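Local structure of PilY2 protein (Pseudomonas aeruginosa, 3TDQ) at residues A10-F14 and D24-R28. The protein probably takes part in the assembly of type 4 fimbriae, through a small domain of the OB clan, its precise molecular role remaining undefined. Sequence-based numbering, arbitrary orientation.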
ATOM      1  N   ALA A  10      -2.099   9.365  -6.281  1.00 27.54           N
ATOM      2  CA  ALA A  10      -0.831   9.411  -5.558  1.00 27.56           C
ATOM      3  C   ALA A  10      -0.392  10.850  -5.410  1.00 31.40           C
ATOM      4  O   ALA A  10      -0.693  11.673  -6.265  1.00 31.29           O
ATOM      5  CB  ALA A  10       0.238   8.592  -6.270  1.00 28.77           C
ATOM      6  N   GLY A  11       0.256  11.164  -4.301  1.00 26.48           N
ATOM      7  CA  GLY A  11       0.727  12.522  -4.069  1.00 25.86           C
ATOM      8  C   GLY A  11       1.474  12.686  -2.770  1.00 28.27           C
ATOM      9  O   GLY A  11       2.009  11.723  -2.223  1.00 28.38           O
ATOM     10  N   VAL A  12       1.542  13.924  -2.305  1.00 25.73           N
ATOM     11  CA  VAL A  12       2.228  14.321  -1.078  1.00 24.40           C
ATOM     12  C   VAL A  12       1.197  14.909  -0.120  1.00 27.58           C
ATOM     13  O   VAL A  12       0.416  15.769  -0.520  1.00 25.93           O
ATOM     14  CB  VAL A  12       3.391  15.334  -1.368  1.00 27.46           C
ATOM     15  CG1 VAL A  12       4.109  15.747  -0.083  1.00 26.98           C
ATOM     16  CG2 VAL A  12       4.398  14.775  -2.389  1.00 26.71           C
ATOM     17  N   VAL A  13       1.215  14.467   1.145  1.00 25.33           N
ATOM     18  CA  VAL A  13       0.340  15.019   2.184  1.00 24.80           C
ATOM     19  C   VAL A  13       0.897  16.401   2.584  1.00 29.71           C
ATOM     20  O   VAL A  13       2.084  16.523   2.883  1.00 29.39           O
ATOM     21  CB  VAL A  13       0.216  14.065   3.422  1.00 27.75           C
ATOM     22  CG1 VAL A  13      -0.631  14.694   4.528  1.00 27.08           C
ATOM     23  CG2 VAL A  13      -0.351  12.696   3.029  1.00 26.83           C
ATOM     24  N   PHE A  14       0.055  17.432   2.591  1.00 27.82           N
ATOM     25  CA  PHE A  14       0.470  18.772   3.012  1.00 27.39           C
ATOM     26  C   PHE A  14      -0.033  19.079   4.428  1.00 32.79           C
ATOM     27  O   PHE A  14       0.650  19.768   5.182  1.00 33.66           O
ATOM     28  CB  PHE A  14      -0.024  19.835   2.020  1.00 29.06           C
ATOM     29  CG  PHE A  14       0.863  19.922   0.795  1.00 30.52           C
ATOM     30  CD1 PHE A  14       0.783  18.967  -0.215  1.00 33.13           C
ATOM     31  CD2 PHE A  14       1.777  20.962   0.650  1.00 33.22           C
ATOM     32  CE1 PHE A  14       1.617  19.037  -1.336  1.00 33.70           C
ATOM     33  CE2 PHE A  14       2.598  21.038  -0.479  1.00 35.54           C
ATOM     34  CZ  PHE A  14       2.517  20.068  -1.458  1.00 32.72           C
ATOM     35  N   ASP A  24      -5.203  16.549   3.465  1.00 26.11           N
ATOM     36  CA  ASP A  24      -4.890  17.426   2.343  1.00 25.39           C
ATOM     37  C   ASP A  24      -3.707  16.800   1.590  1.00 28.34           C
ATOM     38  O   ASP A  24      -2.597  16.693   2.129  1.00 27.70           O
ATOM     39  CB  ASP A  24      -4.587  18.836   2.885  1.00 25.95           C
ATOM     40  CG  ASP A  24      -3.910  19.842   1.984  1.00 30.74           C
ATOM     41  OD1 ASP A  24      -3.542  19.476   0.838  1.00 31.22           O
ATOM     42  OD2 ASP A  24      -3.701  20.979   2.440  1.00 33.46           O
ATOM     43  N   ILE A  25      -3.966  16.383   0.351  1.00 25.20           N
ATOM     44  CA  ILE A  25      -2.985  15.772  -0.556  1.00 24.96           C
ATOM     45  C   ILE A  25      -2.922  16.637  -1.809  1.00 28.87           C
ATOM     46  O   ILE A  25      -3.939  16.775  -2.503  1.00 27.70           O
ATOM     47  CB  ILE A  25      -3.344  14.280  -0.890  1.00 26.76           C
ATOM     48  CG1 ILE A  25      -3.429  13.420   0.399  1.00 26.27           C
ATOM     49  CG2 ILE A  25      -2.330  13.670  -1.887  1.00 27.13           C
ATOM     50  CD1 ILE A  25      -4.103  12.062   0.192  1.00 26.37           C
ATOM     51  N   ASP A  26      -1.738  17.243  -2.088  1.00 26.69           N
ATOM     52  CA  ASP A  26      -1.527  18.120  -3.263  1.00 26.87           C
ATOM     53  C   ASP A  26      -2.618  19.220  -3.343  1.00 32.11           C
ATOM     54  O   ASP A  26      -3.075  19.562  -4.436  1.00 31.73           O
ATOM     55  CB  ASP A  26      -1.480  17.315  -4.586  1.00 28.36           C
ATOM     56  CG  ASP A  26      -0.376  16.252  -4.701  1.00 38.14           C
ATOM     57  OD1 ASP A  26       0.609  16.328  -3.938  1.00 36.82           O
ATOM     58  OD2 ASP A  26      -0.496  15.365  -5.580  1.00 44.45           O
ATOM     59  N   HIS A  27      -3.024  19.768  -2.173  1.00 27.80           N
ATOM     60  CA  HIS A  27      -3.991  20.874  -2.031  1.00 28.14           C
ATOM     61  C   HIS A  27      -5.432  20.480  -2.368  1.00 29.41           C
ATOM     62  O   HIS A  27      -6.275  21.365  -2.507  1.00 28.69           O
ATOM     63  CB  HIS A  27      -3.553  22.128  -2.829  1.00 29.73           C
ATOM     64  CG  HIS A  27      -2.086  22.390  -2.717  1.00 34.00           C
ATOM     65  ND1 HIS A  27      -1.504  22.734  -1.504  1.00 36.19           N
ATOM     66  CD2 HIS A  27      -1.113  22.262  -3.651  1.00 36.60           C
ATOM     67  CE1 HIS A  27      -0.206  22.834  -1.747  1.00 36.31           C
ATOM     68  NE2 HIS A  27       0.074  22.566  -3.029  1.00 36.88           N
ATOM     69  N   ARG A  28      -5.722  19.173  -2.470  1.00 25.99           N
ATOM     70  CA  ARG A  28      -7.092  18.641  -2.595  1.00 26.00           C
ATOM     71  C   ARG A  28      -7.460  18.030  -1.242  1.00 29.50           C
ATOM     72  O   ARG A  28      -6.560  17.594  -0.522  1.00 29.79           O
ATOM     73  CB  ARG A  28      -7.223  17.601  -3.723  1.00 24.32           C
ATOM     74  CG  ARG A  28      -7.300  18.190  -5.136  1.00 32.45           C
ATOM     75  CD  ARG A  28      -5.941  18.547  -5.691  1.00 43.49           C
ATOM     76  NE  ARG A  28      -6.031  19.118  -7.036  1.00 46.72           N
ATOM     77  CZ  ARG A  28      -5.013  19.665  -7.687  1.00 54.16           C
ATOM     78  NH1 ARG A  28      -3.816  19.749  -7.114  1.00 39.55           N
ATOM     79  NH2 ARG A  28      -5.188  20.160  -8.904  1.00 40.56           N
TER
HETATM   80  O   HOH W   1      -2.650  13.557  -5.825  1.00 46.42           O
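Asp26 grips the backbone of Val12 at two points, its amide giving a 3.0 Å hydrogen bond to Val12 O while its carboxylate OD1 takes the Val12 N-H at 3.1 Å. The second bond is nearly straight (166°), but the N-H meets OD1 from above the carboxylate plane. Although the CB of Asp26 points away from residues 10-14, chi1 of -60° sets CG anti to its own carbonyl carbon and swings the carboxylate back to them. The other oxygen, OD2, lies 3.4 Å from Gly11 CA, and a water donates to both OD2 and Ala10 O, bridging them. Farther along, Phe14 N donates to Asp24 O at 2.8 Å. Between these bonds, Val13 and Ile25 form an antiparallel non-hydrogen-bonded pair whose side chains meet at a slant on the same face of the sheet, Val13 CG2 coming 4.1 Å from Ile25 CG1; both also pack on Val53 of strand 52-58.

At the turn itself, the Phe14 ring packs against the backbone of Asp26, with CD1 3.6 Å from Asp26 N. Over one face comes His27 CE1, 3.6 Å from Phe14 CE2 and displaced toward the rim; the two ring planes are inclined at 44°, an oblique pairing with centroids 4.3 Å apart. Asp24 sets its carboxylate beside Phe14 CB, and OD1 also receives a weak bond from His27 N.

Residues 25-28 form a type I' turn that reverses the chain from strand 22-25 into strand 28-31, closed by paired backbone bonds between Ile25 and Arg28. Arg28 NH1 donates to Asp26 O nearly in the guanidinium plane, a side-chain bond back to the turn's own backbone. Where strand 22-25 ends, the Asp26 carboxylate takes the place of a backbone carbonyl as acceptor for Val12 N, so the turn stays tied to strand 6-17 beyond the last bridge.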